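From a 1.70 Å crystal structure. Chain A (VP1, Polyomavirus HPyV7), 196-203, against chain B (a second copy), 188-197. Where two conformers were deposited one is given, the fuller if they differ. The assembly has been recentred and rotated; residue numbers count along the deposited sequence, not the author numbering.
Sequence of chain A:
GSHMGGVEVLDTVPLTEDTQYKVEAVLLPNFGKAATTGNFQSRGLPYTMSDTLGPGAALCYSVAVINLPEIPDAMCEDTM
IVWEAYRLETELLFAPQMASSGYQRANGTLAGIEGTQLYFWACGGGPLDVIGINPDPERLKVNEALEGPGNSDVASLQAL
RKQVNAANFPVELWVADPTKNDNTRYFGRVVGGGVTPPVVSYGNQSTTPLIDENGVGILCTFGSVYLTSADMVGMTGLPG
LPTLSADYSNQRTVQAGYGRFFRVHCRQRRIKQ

Chain A 196-203: TPPVVSYG
Chain B (188-197) GRVVGGGVTP

Two copies of VP1 meet here by edge-to-edge strand pairing, an antiparallel strand pairing held by backbone hydrogen bonds and continued at one end by a proline–glycine contact. Strand 199-203 of chain A and strand 188-191 of chain B run at 167° between their N-to-C directions, their axes 4.6 Å apart at closest approach. The register sets Val A199 opposite Val B191, Val A200 opposite Val B190, Ser A201 opposite Arg B189 and Tyr A202 opposite Gly B188, with phi/psi in the extended region, for example -126/128 at Val A200 and -156/158 at Tyr A202.

Narrow and wide pairs alternate. In the hydrogen-bonded pairs, Val A200 N donates to Val B190 O (2.9 Å) and Val B190 N to Val A200 O (2.8 Å); Tyr A202 N donates to Gly B188 O (2.9 Å) and Gly B188 N to Tyr A202 O (2.8 Å). One further bond, Gly B192 N to Pro A198 O (2.8 Å), extends the ladder beyond the strands. Proline has no amide hydrogen, but its carbonyl can still accept. The non-hydrogen-bonded pairs bring alpha carbons close, 4.5 Å between Val A199 CA and Val B191 CA and 4.2 Å between Ser A201 CA and Arg B189 CA, and CA-H...O contacts supplement the ladder, as from Ser A201 CA to Gly B188 O (3.3 Å).

Side chains divide between two faces. One carries Val A199, Ser A201, Arg B189 and Val B191. The valines, both t, suit extended backbone and touch lightly, Val A199 CG2 to Val B191 CG2 at 4.5 Å; Ser A201 (p) is exposed and Arg B189 (t, t, p, chi4 97°) partly exposed, so polar side chains suit these positions. The other face carries Val A200 and Val B190, also t, with CB atoms 4.5 Å apart, and Tyr A202.

Tyr A202, with chi1 59° (p) and chi2 86°, lays its ring over Gly B188. Gly B188 CA lies 3.9 Å from the centroid of the Tyr A202 ring, 20° off the normal, a CH-pi contact. Glycine leaves room for it: an ideal CB would fall 2.4 Å from Tyr A202 CZ. Val B190 CG2 meets the ring edge, 4.2 Å from Tyr A202 CE2.

Past the strands, glycine again accommodates rings. A CB on Gly B192 (-96/-161) would clash with Pro A198 CG at 2.7 Å, while the positive phi of Gly B193 (80/161) itself favours glycine. Thr B196, m, turns its hydroxyl back to its own chain, OG1 donating to Gly B192 O (2.7 Å), and Pro A197 CG packs 3.4 Å from Thr B196 OG1.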

ATOM      1  N   THR A 196     -14.378  -6.569   1.912  1.00 13.49           N
ATOM      2  CA  THR A 196     -13.007  -6.114   1.880  1.00 13.02           C
ATOM      3  C   THR A 196     -12.084  -7.149   2.494  1.00 10.90           C
ATOM      4  O   THR A 196     -12.338  -7.576   3.637  1.00 12.43           O
ATOM      5  CB  THR A 196     -12.865  -4.824   2.713  1.00 12.65           C
ATOM      6  OG1 THR A 196     -13.913  -3.931   2.348  1.00 12.27           O
ATOM      7  CG2 THR A 196     -11.553  -4.155   2.423  1.00 14.90           C
ATOM      8  N   PRO A 197     -10.980  -7.489   1.787  1.00 12.75           N
ATOM      9  CA  PRO A 197     -10.074  -8.463   2.363  1.00 14.92           C
ATOM     10  C   PRO A 197      -9.278  -7.880   3.508  1.00 15.77           C
ATOM     11  O   PRO A 197      -8.859  -6.731   3.423  1.00 18.58           O
ATOM     12  CB  PRO A 197      -9.168  -8.868   1.187  1.00 16.38           C
ATOM     13  CG  PRO A 197      -9.929  -8.473  -0.054  1.00 15.92           C
ATOM     14  CD  PRO A 197     -10.658  -7.214   0.376  1.00 14.90           C
ATOM     15  N   PRO A 198      -9.100  -8.645   4.585  1.00 12.53           N
ATOM     16  CA  PRO A 198      -8.236  -8.192   5.659  1.00 11.96           C
ATOM     17  C   PRO A 198      -6.761  -8.563   5.426  1.00 13.09           C
ATOM     18  O   PRO A 198      -6.438  -9.585   4.795  1.00 10.98           O
ATOM     19  CB  PRO A 198      -8.744  -8.964   6.864  1.00 13.64           C
ATOM     20  CG  PRO A 198      -9.215 -10.255   6.293  1.00 12.92           C
ATOM     21  CD  PRO A 198      -9.794  -9.889   4.936  1.00 11.93           C
ATOM     22  N   VAL A 199      -5.884  -7.723   5.975  1.00 12.50           N
ATOM     23  CA  VAL A 199      -4.461  -8.007   6.012  1.00 13.82           C
ATOM     24  C   VAL A 199      -3.980  -7.836   7.439  1.00 16.86           C
ATOM     25  O   VAL A 199      -4.175  -6.766   8.028  1.00 19.39           O
ATOM     26  CB  VAL A 199      -3.684  -7.025   5.130  1.00 14.97           C
ATOM     27  CG1 VAL A 199      -2.189  -7.375   5.151  1.00 15.15           C
ATOM     28  CG2 VAL A 199      -4.253  -7.045   3.721  1.00 16.86           C
ATOM     29  N   VAL A 200      -3.366  -8.880   7.993  1.00 13.06           N
ATOM     30  CA  VAL A 200      -2.962  -8.918   9.404  1.00 14.51           C
ATOM     31  C   VAL A 200      -1.491  -9.267   9.355  1.00 17.78           C
ATOM     32  O   VAL A 200      -1.123 -10.237   8.704  1.00 17.56           O
ATOM     33  CB  VAL A 200      -3.731 -10.006  10.205  1.00 14.40           C
ATOM     34  CG1 VAL A 200      -3.052 -10.351  11.527  1.00 23.64           C
ATOM     35  CG2 VAL A 200      -5.159  -9.539  10.485  1.00 18.91           C
ATOM     36  N   SER A 201      -0.634  -8.500  10.017  1.00 12.37           N
ATOM     37  CA  SER A 201       0.752  -8.944  10.137  0.50 13.81           C
ATOM     38  C   SER A 201       1.138  -9.026  11.601  1.00 15.73           C
ATOM     39  O   SER A 201       0.508  -8.397  12.464  1.00 14.35           O
ATOM     40  CB  SER A 201       1.706  -8.042   9.372  0.50 16.46           C
ATOM     41  OG  SER A 201       1.757  -6.755   9.942  0.50 15.78           O
ATOM     42  N   TYR A 202       2.144  -9.858  11.882  1.00 12.26           N
ATOM     43  CA  TYR A 202       2.595 -10.066  13.248  1.00 13.32           C
ATOM     44  C   TYR A 202       4.049 -10.541  13.244  1.00 14.74           C
ATOM     45  O   TYR A 202       4.557 -11.031  12.242  1.00 14.00           O
ATOM     46  CB  TYR A 202       1.710 -11.112  13.944  1.00 13.44           C
ATOM     47  CG  TYR A 202       1.693 -12.459  13.261  1.00 11.83           C
ATOM     48  CD1 TYR A 202       2.657 -13.420  13.525  1.00 13.22           C
ATOM     49  CD2 TYR A 202       0.715 -12.760  12.328  1.00 13.35           C
ATOM     50  CE1 TYR A 202       2.628 -14.661  12.883  1.00 12.52           C
ATOM     51  CE2 TYR A 202       0.692 -13.972  11.672  1.00 10.83           C
ATOM     52  CZ  TYR A 202       1.645 -14.930  11.964  1.00 12.85           C
ATOM     53  OH  TYR A 202       1.644 -16.156  11.324  1.00 11.68           O
ATOM     54  N   GLY A 203       4.734 -10.347  14.359  1.00 14.50           N
ATOM     55  CA  GLY A 203       6.094 -10.820  14.476  1.00 14.74           C
ATOM     56  C   GLY A 203       6.540 -10.565  15.873  1.00 18.74           C
ATOM     57  O   GLY A 203       5.775 -10.052  16.680  1.00 24.10           O
TER
ATOM     58  N   GLY B 188       5.016 -12.972  10.267  1.00 13.40           N
ATOM     59  CA  GLY B 188       3.981 -13.540   9.438  1.00 11.96           C
ATOM     60  C   GLY B 188       3.011 -12.501   8.942  1.00 12.05           C
ATOM     61  O   GLY B 188       2.829 -11.467   9.576  1.00 12.15           O
ATOM     62  N   ARG B 189       2.439 -12.768   7.774  1.00 11.32           N
ATOM     63  CA  ARG B 189       1.410 -11.909   7.178  0.50 12.63           C
ATOM     64  C   ARG B 189       0.280 -12.783   6.643  1.00 11.33           C
ATOM     65  O   ARG B 189       0.532 -13.693   5.872  1.00 11.07           O
ATOM     66  CB  ARG B 189       2.001 -11.082   6.034  0.50 12.93           C
ATOM     67  CG  ARG B 189       0.986 -10.307   5.200  0.50 15.83           C
ATOM     68  CD  ARG B 189       1.662  -9.246   4.341  0.50 18.44           C
ATOM     69  NE  ARG B 189       2.187  -9.736   3.064  0.50 22.54           N
ATOM     70  CZ  ARG B 189       1.525  -9.633   1.912  0.50 24.08           C
ATOM     71  NH1 ARG B 189       0.334  -9.079   1.891  0.50 29.98           N
ATOM     72  NH2 ARG B 189       2.055 -10.080   0.789  0.50 32.20           N
ATOM     73  N   VAL B 190      -0.953 -12.485   7.050  1.00 11.23           N
ATOM     74  CA  VAL B 190      -2.142 -13.231   6.605  1.00 12.70           C
ATOM     75  C   VAL B 190      -2.976 -12.260   5.758  1.00 11.41           C
ATOM     76  O   VAL B 190      -3.160 -11.111   6.147  1.00 13.06           O
ATOM     77  CB  VAL B 190      -2.979 -13.708   7.813  1.00 13.77           C
ATOM     78  CG1 VAL B 190      -4.313 -14.337   7.391  1.00 14.95           C
ATOM     79  CG2 VAL B 190      -2.188 -14.685   8.669  1.00 14.97           C
ATOM     80  N   VAL B 191      -3.527 -12.762   4.650  1.00 11.55           N
ATOM     81  CA  VAL B 191      -4.468 -12.005   3.849  1.00 11.56           C
ATOM     82  C   VAL B 191      -5.716 -12.846   3.757  1.00 10.95           C
ATOM     83  O   VAL B 191      -5.626 -14.045   3.503  1.00 10.39           O
ATOM     84  CB  VAL B 191      -3.906 -11.777   2.427  1.00 12.07           C
ATOM     85  CG1 VAL B 191      -4.900 -10.978   1.606  1.00 12.38           C
ATOM     86  CG2 VAL B 191      -2.577 -11.038   2.513  1.00 13.98           C
ATOM     87  N   GLY B 192      -6.882 -12.260   3.972  1.00 11.31           N
ATOM     88  CA  GLY B 192      -8.134 -13.042   3.860  1.00 11.07           C
ATOM     89  C   GLY B 192      -8.816 -12.920   2.525  1.00 13.16           C
ATOM     90  O   GLY B 192      -8.217 -12.555   1.533  1.00 13.30           O
ATOM     91  N   GLY B 193     -10.094 -13.251   2.501  1.00 13.46           N
ATOM     92  CA  GLY B 193     -10.873 -13.235   1.252  1.00 12.13           C
ATOM     93  C   GLY B 193     -10.667 -14.455   0.367  1.00 12.35           C
ATOM     94  O   GLY B 193      -9.700 -15.208   0.506  1.00 14.33           O
ATOM     95  N   GLY B 194     -11.595 -14.675  -0.532  1.00 11.36           N
ATOM     96  CA  GLY B 194     -11.499 -15.802  -1.427  1.00 12.59           C
ATOM     97  C   GLY B 194     -11.050 -15.489  -2.840  1.00 13.02           C
ATOM     98  O   GLY B 194     -10.684 -16.412  -3.571  1.00 14.40           O
ATOM     99  N   VAL B 195     -11.044 -14.211  -3.209  1.00 13.07           N
ATOM    100  CA  VAL B 195     -10.628 -13.792  -4.542  1.00 12.77           C
ATOM    101  C   VAL B 195      -9.532 -12.726  -4.496  1.00 12.75           C
ATOM    102  O   VAL B 195      -9.245 -12.048  -5.508  1.00 14.35           O
ATOM    103  CB  VAL B 195     -11.821 -13.348  -5.418  1.00 16.19           C
ATOM    104  CG1 VAL B 195     -12.821 -14.493  -5.558  1.00 19.71           C
ATOM    105  CG2 VAL B 195     -12.477 -12.091  -4.872  1.00 17.41           C
ATOM    106  N   THR B 196      -8.849 -12.639  -3.365  1.00 11.65           N
ATOM    107  CA  THR B 196      -7.874 -11.584  -3.155  1.00 11.07           C
ATOM    108  C   THR B 196      -6.612 -11.851  -3.986  1.00 11.75           C
ATOM    109  O   THR B 196      -6.014 -12.898  -3.883  1.00 13.23           O
ATOM    110  CB  THR B 196      -7.507 -11.474  -1.674  1.00 11.94           C
ATOM    111  OG1 THR B 196      -8.704 -11.543  -0.874  1.00 13.56           O
ATOM    112  CG2 THR B 196      -6.791 -10.183  -1.410  1.00 13.09           C
ATOM    113  N   PRO B 197      -6.174 -10.860  -4.779  1.00 13.01           N
ATOM    114  CA  PRO B 197      -4.933 -11.093  -5.522  1.00 12.93           C
ATOM    115  C   PRO B 197      -3.709 -11.087  -4.599  1.00 13.49           C
ATOM    116  O   PRO B 197      -3.624 -10.264  -3.709  1.00 16.56           O
ATOM    117  CB  PRO B 197      -4.882  -9.924  -6.514  1.00 14.05           C
ATOM    118  CG  PRO B 197      -6.260  -9.355  -6.543  1.00 18.15           C
ATOM    119  CD  PRO B 197      -6.813  -9.595  -5.159  1.00 15.64           C
TER